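Siderophore periplasmic binding protein (Thermobifida fusca, PDB 5DH0) probably binds ferric siderophores of the fuscachelin system outside the membrane and hands them to a transporter for iron uptake. Local coordinates at residues A140-G143 / L144-T148. Numbering follows the deposited sequence.
Sequences AGSG and LRNMT
R145 folds back over the first turn of helix 142-154 and lays one face of its guanidinium on the backbone of S142, whose CA sits 3.5 Å above the centre of that plane; NH2 comes 3.4 Å from CB of the same serine. CG of R145 lies between its backbone N and carbonyl carbon (chi1 57°), which sends the extended chain toward the start of the helix, and a small residue at 142 lets the flat group settle this closely. NH2 also forms a salt bridge with E209 of helix 206-213, a partner that probably helps hold the guanidinium in place.

Beneath it G141 O accepts from L144 N, three residues on, at 3.2 Å, the donor standing above the carbonyl plane. A water lies 2.8 Å from G141 O, within hydrogen-bonding distance, and makes weak bonds to R145 N and NH1, bridging arginine and backbone. S142 O is gripped twice by N146, through its backbone N at 3.1 Å and its side-chain ND2 at 3.0 Å, the two arriving from opposite faces of the carbonyl plane; asparagine suits this place because its short amide can bend back to the preceding turn. M147 N bonds to G143 O four residues back at 3.0 Å, the alpha-helical spacing that N146 N to S142 O also has.

The buried side is apolar: L144 and M147 both pack on F50 and on F137 of strand 132-137, where flexible aliphatic and thioether chains fit against aromatic rings. By contrast, S142, G143 and N146 lie on a partly exposed side, where polar contacts hold S142 and N146. A strand, a short loop and then the N-terminal turn of a helix follow in order, the strand being outermost in the parallel sheet within this chain, as in the Rossmann-like lobes of siderophore-binding periplasmic proteins.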
loop_
_atom_site.group_PDB
_atom_site.type_symbol
_atom_site.label_atom_id
_atom_site.label_comp_id
_atom_site.label_asym_id
_atom_site.label_seq_id
_atom_site.Cartn_x
_atom_site.Cartn_y
_atom_site.Cartn_z
ATOM N N ALA A 140 -17.709 -4.751 -14.099
ATOM C CA ALA A 140 -18.461 -3.786 -13.327
ATOM C C ALA A 140 -17.734 -2.442 -13.398
ATOM O O ALA A 140 -17.885 -1.596 -12.520
ATOM C CB ALA A 140 -18.611 -4.255 -11.881
ATOM N N GLY A 141 -16.927 -2.269 -14.448
ATOM C CA GLY A 141 -16.133 -1.063 -14.636
ATOM C C GLY A 141 -16.618 -0.233 -15.807
ATOM O O GLY A 141 -17.811 0.068 -15.905
ATOM N N SER A 142 -15.712 0.130 -16.714
ATOM C CA SER A 142 -16.109 0.960 -17.855
ATOM C C SER A 142 -17.111 0.240 -18.776
ATOM O O SER A 142 -17.799 0.885 -19.558
ATOM C CB SER A 142 -14.878 1.413 -18.649
ATOM O OG SER A 142 -14.173 0.319 -19.219
ATOM N N GLY A 143 -17.211 -1.085 -18.671
ATOM C CA GLY A 143 -18.191 -1.836 -19.441
ATOM C C GLY A 143 -19.626 -1.351 -19.259
ATOM O O GLY A 143 -20.418 -1.343 -20.203
ATOM N N LEU A 144 -19.949 -0.941 -18.036
ATOM C CA LEU A 144 -21.270 -0.441 -17.670
ATOM C C LEU A 144 -21.628 0.876 -18.353
ATOM O O LEU A 144 -22.623 0.961 -19.083
ATOM C CB LEU A 144 -21.350 -0.249 -16.152
ATOM C CG LEU A 144 -21.905 -1.392 -15.309
ATOM C CD1 LEU A 144 -21.832 -1.043 -13.815
ATOM C CD2 LEU A 144 -23.345 -1.661 -15.720
ATOM N N ARG A 145 -20.818 1.910 -18.111
ATOM C CA ARG A 145 -21.157 3.232 -18.605
ATOM C C ARG A 145 -21.068 3.247 -20.133
ATOM O O ARG A 145 -21.739 4.053 -20.792
ATOM C CB ARG A 145 -20.267 4.303 -17.969
ATOM C CG ARG A 145 -18.771 4.114 -18.155
ATOM C CD ARG A 145 -18.003 5.163 -17.343
ATOM N NE ARG A 145 -16.560 4.934 -17.375
ATOM C CZ ARG A 145 -15.892 4.244 -16.456
ATOM N NH1 ARG A 145 -16.524 3.721 -15.408
ATOM N NH2 ARG A 145 -14.584 4.090 -16.581
ATOM N N ASN A 146 -20.294 2.325 -20.702
ATOM C CA ASN A 146 -20.243 2.208 -22.160
ATOM C C ASN A 146 -21.467 1.474 -22.740
ATOM O O ASN A 146 -21.924 1.782 -23.845
ATOM C CB ASN A 146 -18.941 1.526 -22.605
ATOM C CG ASN A 146 -17.792 2.519 -22.759
ATOM O OD1 ASN A 146 -17.842 3.401 -23.623
ATOM N ND2 ASN A 146 -16.759 2.394 -21.911
ATOM N N MET A 147 -22.006 0.518 -21.995
ATOM C CA MET A 147 -23.232 -0.161 -22.412
ATOM C C MET A 147 -24.430 0.802 -22.383
ATOM O O MET A 147 -25.271 0.783 -23.283
ATOM C CB MET A 147 -23.487 -1.391 -21.529
ATOM C CG MET A 147 -24.838 -2.070 -21.742
ATOM S SD MET A 147 -26.108 -1.468 -20.588
ATOM C CE MET A 147 -25.328 -1.842 -19.024
ATOM N N THR A 148 -24.513 1.653 -21.366
ATOM C CA THR A 148 -25.656 2.554 -21.294
ATOM C C THR A 148 -25.493 3.687 -22.297
ATOM O O THR A 148 -26.480 4.297 -22.706
ATOM C CB THR A 148 -25.877 3.161 -19.883
ATOM O OG1 THR A 148 -24.674 3.798 -19.437
ATOM C CG2 THR A 148 -26.299 2.101 -18.893
HETATM O O HOH W 1 -19.238 2.440 -15.519
#